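Local coordinates for 4-hydroxybutyrate coenzyme A transferase (Shewanella oneidensis, PDB 2OAS), which probably transfers coenzyme A between acyl-CoA thioesters and carboxylic acids such as 4-hydroxybutyrate or acetate, at residues G28-K32 with V33-A37; D36-A39 with K40-T44. One frame throughout, in Å; residues are numbered along the deposited sequence.

Interaction 1: G28-K32 with V33-A37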
# COMPACT_ATOMS: atom_id res chain seq x y z
N GLY A 28 -26.22 1.86 -1.02
CA GLY A 28 -27.60 1.87 -1.45
C GLY A 28 -28.50 0.98 -0.62
O GLY A 28 -29.73 1.06 -0.73
N ALA A 29 -27.92 0.13 0.21
CA ALA A 29 -28.70 -0.79 1.04
C ALA A 29 -28.99 -0.29 2.44
O ALA A 29 -29.70 -0.96 3.20
CB ALA A 29 -28.00 -2.15 1.12
N THR A 30 -28.46 0.89 2.79
CA THR A 30 -28.68 1.48 4.10
C THR A 30 -30.15 1.29 4.48
O THR A 30 -31.04 1.74 3.79
CB THR A 30 -28.30 2.98 4.10
OG1 THR A 30 -26.91 3.10 3.80
CG2 THR A 30 -28.57 3.62 5.45
N PRO A 31 -30.40 0.59 5.59
CA PRO A 31 -31.76 0.33 6.07
C PRO A 31 -32.44 1.55 6.66
O PRO A 31 -32.70 1.61 7.86
CB PRO A 31 -31.55 -0.76 7.13
CG PRO A 31 -30.22 -1.37 6.78
CD PRO A 31 -29.41 -0.16 6.39
N LYS A 32 -32.73 2.52 5.80
CA LYS A 32 -33.38 3.75 6.21
C LYS A 32 -34.64 3.51 7.05
O LYS A 32 -34.84 4.16 8.08
CB LYS A 32 -33.74 4.58 4.98
CG LYS A 32 -34.23 5.99 5.30
CD LYS A 32 -34.65 6.75 4.05
CE LYS A 32 -35.15 8.13 4.43
NZ LYS A 32 -36.22 8.03 5.46
N VAL A 33 -35.49 2.59 6.61
CA VAL A 33 -36.72 2.29 7.31
C VAL A 33 -36.46 1.90 8.76
O VAL A 33 -37.18 2.31 9.66
CB VAL A 33 -37.48 1.12 6.65
CG1 VAL A 33 -38.76 0.83 7.40
CG2 VAL A 33 -37.79 1.45 5.21
N LEU A 34 -35.42 1.11 8.97
CA LEU A 34 -35.06 0.66 10.30
C LEU A 34 -34.26 1.72 11.04
O LEU A 34 -34.47 1.92 12.23
CB LEU A 34 -34.24 -0.63 10.22
CG LEU A 34 -34.90 -1.95 10.65
CD1 LEU A 34 -36.36 -1.99 10.25
CD2 LEU A 34 -34.13 -3.14 10.03
N LEU A 35 -33.36 2.39 10.34
CA LEU A 35 -32.54 3.40 10.98
C LEU A 35 -33.39 4.59 11.46
O LEU A 35 -33.05 5.23 12.44
CB LEU A 35 -31.41 3.86 10.03
CG LEU A 35 -30.25 2.89 9.73
CD1 LEU A 35 -29.30 3.53 8.75
CD2 LEU A 35 -29.49 2.49 10.99
N ASP A 36 -34.50 4.87 10.78
CA ASP A 36 -35.36 5.98 11.22
C ASP A 36 -36.06 5.57 12.50
O ASP A 36 -36.30 6.40 13.37
CB ASP A 36 -36.39 6.37 10.16
CG ASP A 36 -35.78 7.18 9.02
OD1 ASP A 36 -34.60 7.58 9.12
OD2 ASP A 36 -36.49 7.44 8.02
N ALA A 37 -36.39 4.29 12.63
CA ALA A 37 -37.05 3.84 13.84
C ALA A 37 -36.05 3.88 15.01
O ALA A 37 -36.43 4.10 16.15
CB ALA A 37 -37.61 2.44 13.66

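Interaction 2: D36-A39 with K40-T44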
# COMPACT_ATOMS: atom_id res chain seq x y z
N ASP A 36 -34.50 4.87 10.78
CA ASP A 36 -35.36 5.98 11.22
C ASP A 36 -36.06 5.57 12.50
O ASP A 36 -36.30 6.40 13.37
CB ASP A 36 -36.39 6.37 10.16
CG ASP A 36 -35.78 7.18 9.02
OD1 ASP A 36 -34.60 7.58 9.12
OD2 ASP A 36 -36.49 7.44 8.02
N ALA A 37 -36.39 4.29 12.63
CA ALA A 37 -37.05 3.84 13.84
C ALA A 37 -36.05 3.88 15.01
O ALA A 37 -36.43 4.10 16.15
CB ALA A 37 -37.61 2.44 13.66
N LEU A 38 -34.78 3.66 14.69
CA LEU A 38 -33.73 3.67 15.70
C LEU A 38 -33.45 5.11 16.12
O LEU A 38 -32.90 5.36 17.19
CB LEU A 38 -32.46 3.03 15.14
CG LEU A 38 -31.22 2.96 16.01
CD1 LEU A 38 -31.52 2.14 17.26
CD2 LEU A 38 -30.07 2.37 15.23
N ALA A 39 -33.82 6.05 15.26
CA ALA A 39 -33.61 7.47 15.53
C ALA A 39 -34.43 7.85 16.75
O ALA A 39 -34.13 8.83 17.43
CB ALA A 39 -34.04 8.31 14.33
N LYS A 40 -35.47 7.07 17.02
CA LYS A 40 -36.31 7.33 18.18
C LYS A 40 -36.03 6.37 19.33
O LYS A 40 -35.77 6.81 20.44
CB LYS A 40 -37.78 7.27 17.78
CG LYS A 40 -38.28 8.60 17.22
CD LYS A 40 -38.53 8.53 15.73
CE LYS A 40 -39.78 7.73 15.45
NZ LYS A 40 -40.18 7.82 14.02
N HIS A 41 -36.07 5.07 19.04
CA HIS A 41 -35.81 4.04 20.05
C HIS A 41 -34.50 4.29 20.80
O HIS A 41 -34.42 4.08 22.01
CB HIS A 41 -35.77 2.66 19.40
CG HIS A 41 -35.43 1.55 20.34
ND1 HIS A 41 -36.25 1.18 21.39
CD2 HIS A 41 -34.36 0.73 20.41
CE1 HIS A 41 -35.70 0.19 22.06
NE2 HIS A 41 -34.56 -0.11 21.48
N ALA A 42 -33.47 4.71 20.08
CA ALA A 42 -32.17 4.97 20.68
C ALA A 42 -32.24 6.07 21.74
O ALA A 42 -31.38 6.15 22.60
CB ALA A 42 -31.17 5.36 19.60
N LEU A 43 -33.27 6.90 21.66
CA LEU A 43 -33.43 7.99 22.63
C LEU A 43 -33.59 7.48 24.05
O LEU A 43 -33.34 8.22 25.00
CB LEU A 43 -34.63 8.86 22.26
CG LEU A 43 -34.48 9.63 20.94
CD1 LEU A 43 -35.71 10.48 20.72
CD2 LEU A 43 -33.24 10.49 20.99
N THR A 44 -34.00 6.22 24.18
CA THR A 44 -34.20 5.58 25.47
C THR A 44 -32.97 4.75 25.86
O THR A 44 -32.92 4.17 26.95
CB THR A 44 -35.41 4.63 25.45
OG1 THR A 44 -35.05 3.40 24.81
CG2 THR A 44 -36.57 5.26 24.68

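Interaction 1: G28-K32 with V33-A37
Helix 32-41 starts here, with Pro31 at the N-cap position and its carbonyl turned into the first turn. Pro31 O takes the amide of Leu35 at 2.7 Å, with an N-H...O angle of 164°, and Leu34 N adds a weaker, more bent bond to the same oxygen. Proline suits this place because it has no amide hydrogen to offer and its ring stiffens the inverse gamma turn centred on it. Its CB rests against Leu34 CB at 4.1 Å. One residue earlier in the loop, Thr30 CG2 meets Leu35 CD1 at 3.4 Å, the two side chains crossing at about a right angle. Thr30 has CG2 anti to its own N, which presents the methyl to Leu35 while OG1 bonds to Met27 O, Thr55 and Glu56. Residues 28-31 lie in the loop leading from strand 21-24 into helix 32-41, the strand-to-helix connection of a beta-alpha-beta unit, and Pro31 and Leu35 both lie on Thr24 of that strand. One residue further along, the i to i+4 pair Lys32 and Asp36 repeats the backbone spacing in its side chains: Asp36 N bonds to Lys32 O at 2.8 Å, and Lys32 NZ reaches Asp36 OD2 at 2.6 Å. The lysine chain runs extended and turns only at its last torsion (chi4 -54°), which swings NZ onto the syn side of the carboxylate, 16° out of its plane. An alanine in place of Asp36 would probably leave the Lys32 ammonium without its mate and Ser60, which bonds to OD1, without this acceptor.

Interaction 2: D36-A39 with K40-T44
Leu38 carries CG anti to its backbone N (chi1 178°), which sends CD1 forward along the helix to Ala42 CB, 4.0 Å away. His41 adopts the same first torsion (chi1 177°), and its ring meets Leu38 CD1 at the edge, near the ring plane. The imidazole is held at its far end by a hydrogen bond from NE2 to Ile16 O, and its side chain also lies on Val13 of helix 9-13. Histidine suits this place because it can both pack beside a leucine methyl and satisfy a main-chain carbonyl. Alanine at the next position keeps a small group over the helix backbone: Ala42 CB sits tightly against Leu38 O, 3.0 Å away, and this small methyl, besides meeting Leu38 CD1, lies on Leu66. Further round, Leu43 CG lies 3.6 Å from Ala39 O, and the Lys40 chain, bent at chi2 and chi3, folds back along the helix to bring CD within 3.9 Å of Asp36 O.

The backbone shows the helix changing its pitch. Ala37 O accepts from two amides: His41 N at 3.1 Å lies in the carbonyl plane, with a nearly straight N-H...O angle of 172°, whereas Lys40 N approaches from well above that plane. Ala42 N closes a further i to i+4 bond on Leu38 O. Beyond it the spacing shortens to i to i+3, as Leu43 N bonds to Lys40 O and Thr44 N to His41 O. Thr44 OG1 donates to that same His41 O at 2.9 Å, so one carbonyl is gripped twice by a single residue. Such tightening into a 3-10 turn is a common way for an alpha helix to finish, here the helix of the beta-alpha-beta unit joining strand 21-24 to strand 48-52.

Overall arrangement
The two interactions lie along helix 32-41, their centres about 12 Å apart, and share Asp36 and Ala37. Interaction 1 is at its start, nearer the chain's centre (about 19 Å against about 27 Å, centre to centre), where Thr30, Pro31, Leu34 and Leu35 are buried; interaction 2 runs to its far end, where Lys40, Leu43 and Thr44 are exposed. Both carry backbone helix bonds, but interaction 1 adds a salt bridge between exposed Lys32 and partly exposed Asp36, while in interaction 2 the side chains meet through apolar packing and Thr44 OG1 bonds within segment 40-44. Helix 9-13 flanks both, touching Ala37 in each; strands 21-24 and 145-150 back the helix start.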